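Local coordinates for protein aminoglycoside 3'-phosphotransferase AphA1-IAB (Acinetobacter baumannii, PDB 4GKH) that phosphorylates kanamycin and related aminoglycosides at the 3'-hydroxyl, probably at the expense of a nucleoside triphosphate, and so confers resistance to these antibiotics, at residues D169-W174 / H265-E270; H197-L202 / L230-N235. All coordinates share one frame; numbering follows the deposited sequence.

In the fold
Both contacts border the kanamycin site in the helical part of this protein-kinase-like fold, their centres 14 Å apart. Interaction 2 sets the loop of Asp199, the probable proton acceptor, against helix 227-237; Asp199 OD2 accepts a 2.5 Å hydrogen bond from kanamycin O7. Interaction 1 holds the end of helix 259-269, where the backbone O of Asp269 and the carboxylate of Glu270 each bind an amino group of the same ligand. The two helices join the contacts directly: Leu266 CD2 lies 3.5 Å from Ala231 O, and Asp269 CG 3.5 Å from Ile232 CD1. Segments 197-202 and 230-235 both fall, in sequence, between the segments of interaction 1.

Interaction 1: D169-W174 / H265-E270; sequences DERNGW and HLMLDE. With KAN (kanamycin a), chain M.
Arg171 lays its guanidinium against Met267, a selenomethionine, whose CG sits over one face, toward the rim, 3.6 Å from NH1. At the edge of the same group Glu270 closes a salt bridge: Arg171 NE donates to Glu270 OE2 over 2.9 Å, nearly straight at 167° and within the guanidinium plane. The carboxylate is turned 75° from that plane and accepts through the anti lone pair of OE2; a weak second bond comes from Arg171 NH2 to the same oxygen. A bend at chi3 (-78°) sets NE off the line of the Arg171 chain. Arginine suits this buried place because its flat cation can pair at the edge while its face lies on an apolar chain.

The two oxygens of Glu270 have separate tasks. OE1 accepts a hydrogen bond from kanamycin N3 at 2.7 Å, so Arg171 acts as a second-shell residue that positions a ligand-binding carboxylate. Next to it, the backbone O of Asp269 takes kanamycin N2, also at 2.7 Å. Asp168 extends the network, its OD2 pairing with Arg171 NH2 and its backbone N binding Glu270 OE2.

Trp174 covers Arg171 CG with one ring face and meets Met267 CE through CZ3 at 4.3 Å. Gly173 suits the type II turn from Arg171 to Trp174: at its positive phi a CB would jam against Asn172 O. The contact thus ties the loop between helices 146-158 and 176-184 to the end of helix 259-269, with Trp174 and Met267 also resting on Glu182 of helix 176-184.

Interaction 2: H197-L202 / L230-N235; sequences HGDFSL and LAILWN. With KAN (kanamycin a), chain M.
Phe200 and Leu233 lie side by side and point the same way, Leu233 CD2 meeting the edge of the phenyl ring 3.8 Å from CE2. Leu202 instead crosses Leu233 at about a right angle, bringing its CD2 to 3.8 Å from Leu233 CD1. The fork of Leu233 suits this place, CD1 turning to Leu202 and CD2 to Phe200. Phe200 O approaches Leu233 CB at 3.3 Å, so the inverse gamma turn centred on Phe200 rests directly on the helix.

Ile232 crosses Asp199 at about a right angle. Its CG2, anti to the backbone N, touches Phe200 O and Ser201 CB, while CD1 reaches Gly198 O at 3.8 Å; beta-branching lets one residue serve several points of the loop. Asp199 OD2 faces kanamycin O7, and Asp199 N donates to His197 ND1 in the imidazole plane (3.0 Å), fixing the backbone beside the probable proton acceptor. Gly198 suits a positive phi of 99°.

His197-Gly198-Asp199 and Asn204, whose ND2 donates to Asp199 O, fit the HGDxxxxN (Brenner) motif of kinase-like catalytic loops. Between strands 193-196 and 205-208, the loop packs on helix 227-237; Phe200 also touches Phe128 and Leu129 of helix 118-133.

Interaction 1: D169-W174 / H265-E270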
loop_
_atom_site.group_PDB
_atom_site.type_symbol
_atom_site.label_atom_id
_atom_site.label_comp_id
_atom_site.label_asym_id
_atom_site.label_seq_id
_atom_site.Cartn_x
_atom_site.Cartn_y
_atom_site.Cartn_z
ATOM N N ASP A 169 -6.403 -14.157 11.391
ATOM C CA ASP A 169 -6.720 -15.343 12.186
ATOM C C ASP A 169 -7.917 -15.140 13.113
ATOM O O ASP A 169 -8.707 -16.066 13.319
ATOM C CB ASP A 169 -5.501 -15.809 12.992
ATOM C CG ASP A 169 -4.438 -16.463 12.125
ATOM O OD1 ASP A 169 -4.800 -17.036 11.076
ATOM O OD2 ASP A 169 -3.241 -16.409 12.496
ATOM N N GLU A 170 -8.042 -13.938 13.682
ATOM C CA GLU A 170 -9.178 -13.607 14.546
ATOM C C GLU A 170 -10.511 -13.862 13.851
ATOM O O GLU A 170 -11.494 -14.216 14.499
ATOM C CB GLU A 170 -9.151 -12.137 14.973
ATOM C CG GLU A 170 -7.922 -11.713 15.738
ATOM C CD GLU A 170 -6.832 -11.187 14.829
ATOM O OE1 GLU A 170 -6.605 -9.956 14.828
ATOM O OE2 GLU A 170 -6.207 -12.003 14.113
ATOM N N ARG A 171 -10.539 -13.674 12.534
ATOM C CA ARG A 171 -11.791 -13.791 11.770
ATOM C C ARG A 171 -11.806 -14.946 10.764
ATOM O O ARG A 171 -12.484 -14.895 9.733
ATOM C CB ARG A 171 -12.086 -12.471 11.053
ATOM C CG ARG A 171 -12.322 -11.311 12.008
ATOM C CD ARG A 171 -12.231 -9.963 11.306
ATOM N NE ARG A 171 -10.855 -9.536 11.070
ATOM C CZ ARG A 171 -10.080 -8.988 11.998
ATOM N NH1 ARG A 171 -10.545 -8.802 13.230
ATOM N NH2 ARG A 171 -8.844 -8.625 11.695
ATOM N N ASN A 172 -11.065 -15.999 11.069
ATOM C CA ASN A 172 -10.977 -17.118 10.158
ATOM C C ASN A 172 -12.315 -17.843 10.111
ATOM O O ASN A 172 -12.831 -18.269 11.149
ATOM C CB ASN A 172 -9.864 -18.067 10.600
ATOM C CG ASN A 172 -9.653 -19.199 9.627
ATOM O OD1 ASN A 172 -10.179 -20.294 9.813
ATOM N ND2 ASN A 172 -8.886 -18.941 8.576
ATOM N N GLY A 173 -12.886 -17.965 8.917
ATOM C CA GLY A 173 -14.149 -18.668 8.762
ATOM C C GLY A 173 -15.371 -17.784 8.967
ATOM O O GLY A 173 -16.504 -18.242 8.842
ATOM N N TRP A 174 -15.149 -16.512 9.287
ATOM C CA TRP A 174 -16.249 -15.565 9.428
ATOM C C TRP A 174 -16.895 -15.288 8.072
ATOM O O TRP A 174 -16.193 -15.024 7.093
ATOM C CB TRP A 174 -15.740 -14.232 10.007
ATOM C CG TRP A 174 -15.457 -14.257 11.485
ATOM C CD1 TRP A 174 -15.011 -15.322 12.228
ATOM C CD2 TRP A 174 -15.611 -13.166 12.401
ATOM N NE1 TRP A 174 -14.882 -14.953 13.545
ATOM C CE2 TRP A 174 -15.243 -13.638 13.680
ATOM C CE3 TRP A 174 -16.029 -11.838 12.265
ATOM C CZ2 TRP A 174 -15.277 -12.828 14.813
ATOM C CZ3 TRP A 174 -16.063 -11.034 13.391
ATOM C CH2 TRP A 174 -15.686 -11.532 14.650
ATOM N N HIS A 265 -9.308 -0.507 11.701
ATOM C CA HIS A 265 -8.598 -0.462 10.436
ATOM C C HIS A 265 -8.165 -1.831 9.929
ATOM O O HIS A 265 -8.117 -2.061 8.717
ATOM C CB HIS A 265 -7.424 0.531 10.493
ATOM C CG HIS A 265 -7.865 1.963 10.513
ATOM N ND1 HIS A 265 -8.116 2.649 11.685
ATOM C CD2 HIS A 265 -8.167 2.816 9.505
ATOM C CE1 HIS A 265 -8.519 3.875 11.396
ATOM N NE2 HIS A 265 -8.559 4.002 10.080
ATOM N N LEU A 266 -7.874 -2.741 10.856
ATOM C CA LEU A 266 -7.601 -4.138 10.507
ATOM C C LEU A 266 -8.842 -4.763 9.875
ATOM O O LEU A 266 -8.769 -5.467 8.867
ATOM C CB LEU A 266 -7.237 -4.925 11.761
ATOM C CG LEU A 266 -5.870 -4.582 12.353
ATOM C CD1 LEU A 266 -5.683 -5.266 13.698
ATOM C CD2 LEU A 266 -4.802 -5.004 11.375
HETATM N N MSE A 267 -9.988 -4.513 10.484
HETATM C CA MSE A 267 -11.216 -5.078 9.957
HETATM C C MSE A 267 -11.546 -4.468 8.590
HETATM O O MSE A 267 -11.974 -5.166 7.671
HETATM C CB MSE A 267 -12.355 -4.908 10.960
HETATM C CG MSE A 267 -12.171 -5.739 12.233
HETATM SE SE MSE A 267 -13.665 -5.580 13.426
HETATM C CE MSE A 267 -14.771 -6.961 12.653
ATOM N N LEU A 268 -11.300 -3.176 8.432
ATOM C CA LEU A 268 -11.607 -2.533 7.149
ATOM C C LEU A 268 -10.757 -3.113 6.028
ATOM O O LEU A 268 -11.233 -3.311 4.907
ATOM C CB LEU A 268 -11.421 -1.017 7.241
ATOM C CG LEU A 268 -11.765 -0.157 6.016
ATOM C CD1 LEU A 268 -13.247 -0.263 5.677
ATOM C CD2 LEU A 268 -11.388 1.290 6.297
ATOM N N ASP A 269 -9.508 -3.433 6.338
ATOM C CA ASP A 269 -8.615 -3.963 5.308
ATOM C C ASP A 269 -9.009 -5.366 4.841
ATOM O O ASP A 269 -8.577 -5.792 3.764
ATOM C CB ASP A 269 -7.133 -3.910 5.738
ATOM C CG ASP A 269 -6.169 -3.950 4.548
ATOM O OD1 ASP A 269 -6.380 -3.206 3.574
ATOM O OD2 ASP A 269 -5.183 -4.719 4.579
ATOM N N GLU A 270 -9.834 -6.067 5.619
ATOM C CA GLU A 270 -10.354 -7.386 5.195
ATOM C C GLU A 270 -11.129 -7.291 3.883
ATOM O O GLU A 270 -11.238 -8.265 3.121
ATOM C CB GLU A 270 -11.252 -8.015 6.266
ATOM C CG GLU A 270 -10.602 -8.265 7.633
ATOM C CD GLU A 270 -9.546 -9.369 7.626
ATOM O OE1 GLU A 270 -8.801 -9.502 6.631
ATOM O OE2 GLU A 270 -9.447 -10.102 8.638
HETATM C C1 KAN M . -3.425 -8.357 0.579
HETATM C C2 KAN M . -2.376 -7.418 0.027
HETATM C C3 KAN M . -2.973 -6.153 -0.558
HETATM C C4 KAN M . -3.936 -6.553 -1.676
HETATM C C5 KAN M . -5.020 -7.430 -1.078
HETATM C C6 KAN M . -5.915 -7.805 -2.258
HETATM C C7 KAN M . -5.532 -9.209 5.352
HETATM C C8 KAN M . -4.419 -9.969 4.676
HETATM C C9 KAN M . -3.743 -9.017 3.664
HETATM C C10 KAN M . -4.741 -8.562 2.576
HETATM C C11 KAN M . -5.851 -7.768 3.308
HETATM C C12 KAN M . -6.537 -8.689 4.311
HETATM C C13 KAN M . -2.715 -11.563 5.454
HETATM C C14 KAN M . -2.580 -12.232 6.823
HETATM C C15 KAN M . -1.825 -11.416 7.847
HETATM C C16 KAN M . -0.439 -11.138 7.308
HETATM C C17 KAN M . -0.618 -10.370 6.004
HETATM C C18 KAN M . 0.713 -9.843 5.421
HETATM N N1 KAN M . -7.014 -8.657 -1.791
HETATM N N2 KAN M . -6.839 -7.311 2.315
HETATM N N3 KAN M . -6.165 -10.174 6.279
HETATM N N4 KAN M . -1.699 -12.172 9.100
HETATM O O5 KAN M . -4.401 -8.606 -0.496
HETATM O O6 KAN M . -1.462 -7.080 1.085
HETATM O O7 KAN M . -1.898 -5.359 -1.079
HETATM O O8 KAN M . -4.558 -5.390 -2.237
HETATM O O9 KAN M . -4.104 -7.672 1.636
HETATM O O10 KAN M . -2.537 -9.610 3.118
HETATM O O11 KAN M . -3.537 -10.430 5.729
HETATM O O12 KAN M . -1.381 -11.167 5.045
HETATM O O13 KAN M . -3.913 -12.553 7.237
HETATM O O14 KAN M . 0.252 -10.329 8.252
HETATM O O15 KAN M . 0.429 -8.974 4.289
#

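Interaction 2: H197-L202 / L230-N235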
loop_
_atom_site.group_PDB
_atom_site.type_symbol
_atom_site.label_atom_id
_atom_site.label_comp_id
_atom_site.label_asym_id
_atom_site.label_seq_id
_atom_site.Cartn_x
_atom_site.Cartn_y
_atom_site.Cartn_z
ATOM N N HIS A 197 -0.738 6.367 3.155
ATOM C CA HIS A 197 -0.355 5.584 1.985
ATOM C C HIS A 197 -1.532 4.711 1.549
ATOM O O HIS A 197 -1.847 4.595 0.361
ATOM C CB HIS A 197 0.839 4.693 2.367
ATOM C CG HIS A 197 1.298 3.792 1.264
ATOM N ND1 HIS A 197 0.682 2.594 0.980
ATOM C CD2 HIS A 197 2.326 3.902 0.393
ATOM C CE1 HIS A 197 1.296 2.013 -0.034
ATOM N NE2 HIS A 197 2.297 2.788 -0.411
ATOM N N GLY A 198 -2.175 4.078 2.522
ATOM C CA GLY A 198 -3.328 3.232 2.249
ATOM C C GLY A 198 -3.091 1.730 2.185
ATOM O O GLY A 198 -4.028 0.949 2.354
ATOM N N ASP A 199 -1.859 1.327 1.901
ATOM C CA ASP A 199 -1.473 -0.086 1.957
ATOM C C ASP A 199 -0.020 -0.195 2.434
ATOM O O ASP A 199 0.844 -0.686 1.722
ATOM C CB ASP A 199 -1.698 -0.760 0.583
ATOM C CG ASP A 199 -1.654 -2.277 0.648
ATOM O OD1 ASP A 199 -1.529 -2.839 1.758
ATOM O OD2 ASP A 199 -1.763 -2.911 -0.423
ATOM N N PHE A 200 0.229 0.303 3.649
ATOM C CA PHE A 200 1.579 0.416 4.197
ATOM C C PHE A 200 2.003 -0.944 4.762
ATOM O O PHE A 200 2.146 -1.123 5.976
ATOM C CB PHE A 200 1.639 1.530 5.262
ATOM C CG PHE A 200 3.021 2.147 5.451
ATOM C CD1 PHE A 200 3.459 3.177 4.627
ATOM C CD2 PHE A 200 3.869 1.703 6.462
ATOM C CE1 PHE A 200 4.724 3.747 4.792
ATOM C CE2 PHE A 200 5.151 2.284 6.645
ATOM C CZ PHE A 200 5.573 3.300 5.804
ATOM N N SER A 201 2.202 -1.902 3.863
ATOM C CA SER A 201 2.568 -3.247 4.256
ATOM C C SER A 201 4.056 -3.478 4.025
ATOM O O SER A 201 4.714 -2.683 3.371
ATOM C CB SER A 201 1.785 -4.269 3.443
ATOM O OG SER A 201 2.333 -4.337 2.136
ATOM N N LEU A 202 4.565 -4.600 4.524
ATOM C CA LEU A 202 5.967 -4.943 4.299
ATOM C C LEU A 202 6.298 -5.230 2.829
ATOM O O LEU A 202 7.464 -5.247 2.454
ATOM C CB LEU A 202 6.364 -6.142 5.152
ATOM C CG LEU A 202 6.409 -5.939 6.667
ATOM C CD1 LEU A 202 6.597 -7.316 7.325
ATOM C CD2 LEU A 202 7.545 -5.001 7.059
ATOM N N LEU A 230 -0.726 2.575 10.279
ATOM C CA LEU A 230 -0.191 1.891 11.441
ATOM C C LEU A 230 -0.769 0.478 11.548
ATOM O O LEU A 230 -0.037 -0.456 11.865
ATOM C CB LEU A 230 -0.480 2.680 12.711
ATOM C CG LEU A 230 0.300 3.977 12.924
ATOM C CD1 LEU A 230 -0.413 4.816 13.974
ATOM C CD2 LEU A 230 1.750 3.674 13.347
ATOM N N ALA A 231 -2.061 0.317 11.260
ATOM C CA ALA A 231 -2.718 -0.983 11.470
ATOM C C ALA A 231 -2.169 -2.045 10.537
ATOM O O ALA A 231 -1.887 -3.181 10.942
ATOM C CB ALA A 231 -4.241 -0.870 11.291
ATOM N N ILE A 232 -2.028 -1.677 9.272
ATOM C CA ILE A 232 -1.607 -2.636 8.271
ATOM C C ILE A 232 -0.171 -3.084 8.500
ATOM O O ILE A 232 0.136 -4.266 8.376
ATOM C CB ILE A 232 -1.828 -2.077 6.849
ATOM C CG1 ILE A 232 -3.338 -1.936 6.605
ATOM C CG2 ILE A 232 -1.171 -2.969 5.801
ATOM C CD1 ILE A 232 -3.719 -1.563 5.161
ATOM N N LEU A 233 0.706 -2.147 8.859
ATOM C CA LEU A 233 2.096 -2.522 9.106
ATOM C C LEU A 233 2.186 -3.362 10.381
ATOM O O LEU A 233 2.940 -4.341 10.455
ATOM C CB LEU A 233 2.981 -1.270 9.213
ATOM C CG LEU A 233 4.475 -1.565 9.418
ATOM C CD1 LEU A 233 4.991 -2.487 8.316
ATOM C CD2 LEU A 233 5.287 -0.265 9.452
ATOM N N TRP A 234 1.434 -2.958 11.404
ATOM C CA TRP A 234 1.400 -3.690 12.677
ATOM C C TRP A 234 0.937 -5.141 12.451
ATOM O O TRP A 234 1.458 -6.098 13.047
ATOM C CB TRP A 234 0.472 -2.961 13.667
ATOM C CG TRP A 234 0.372 -3.578 15.023
ATOM C CD1 TRP A 234 1.168 -3.317 16.105
ATOM C CD2 TRP A 234 -0.601 -4.532 15.463
ATOM N NE1 TRP A 234 0.765 -4.071 17.180
ATOM C CE2 TRP A 234 -0.316 -4.827 16.813
ATOM C CE3 TRP A 234 -1.667 -5.183 14.842
ATOM C CZ2 TRP A 234 -1.072 -5.736 17.559
ATOM C CZ3 TRP A 234 -2.420 -6.097 15.587
ATOM C CH2 TRP A 234 -2.117 -6.357 16.927
ATOM N N ASN A 235 -0.040 -5.299 11.567
ATOM C CA ASN A 235 -0.538 -6.633 11.231
ATOM C C ASN A 235 0.581 -7.477 10.591
ATOM O O ASN A 235 0.804 -8.626 10.990
ATOM C CB ASN A 235 -1.762 -6.535 10.300
ATOM C CG ASN A 235 -2.516 -7.853 10.187
ATOM O OD1 ASN A 235 -2.654 -8.585 11.164
ATOM N ND2 ASN A 235 -3.002 -8.160 8.998
HETATM C C1 KAN M . -3.425 -8.357 0.579
HETATM C C2 KAN M . -2.376 -7.418 0.027
HETATM C C3 KAN M . -2.973 -6.153 -0.558
HETATM C C4 KAN M . -3.936 -6.553 -1.676
HETATM C C5 KAN M . -5.020 -7.430 -1.078
HETATM C C6 KAN M . -5.915 -7.805 -2.258
HETATM C C7 KAN M . -5.532 -9.209 5.352
HETATM C C8 KAN M . -4.419 -9.969 4.676
HETATM C C9 KAN M . -3.743 -9.017 3.664
HETATM C C10 KAN M . -4.741 -8.562 2.576
HETATM C C11 KAN M . -5.851 -7.768 3.308
HETATM C C12 KAN M . -6.537 -8.689 4.311
HETATM C C13 KAN M . -2.715 -11.563 5.454
HETATM C C14 KAN M . -2.580 -12.232 6.823
HETATM C C15 KAN M . -1.825 -11.416 7.847
HETATM C C16 KAN M . -0.439 -11.138 7.308
HETATM C C17 KAN M . -0.618 -10.370 6.004
HETATM C C18 KAN M . 0.713 -9.843 5.421
HETATM N N1 KAN M . -7.014 -8.657 -1.791
HETATM N N2 KAN M . -6.839 -7.311 2.315
HETATM N N3 KAN M . -6.165 -10.174 6.279
HETATM N N4 KAN M . -1.699 -12.172 9.100
HETATM O O5 KAN M . -4.401 -8.606 -0.496
HETATM O O6 KAN M . -1.462 -7.080 1.085
HETATM O O7 KAN M . -1.898 -5.359 -1.079
HETATM O O8 KAN M . -4.558 -5.390 -2.237
HETATM O O9 KAN M . -4.104 -7.672 1.636
HETATM O O10 KAN M . -2.537 -9.610 3.118
HETATM O O11 KAN M . -3.537 -10.430 5.729
HETATM O O12 KAN M . -1.381 -11.167 5.045
HETATM O O13 KAN M . -3.913 -12.553 7.237
HETATM O O14 KAN M . 0.252 -10.329 8.252
HETATM O O15 KAN M . 0.429 -8.974 4.289
#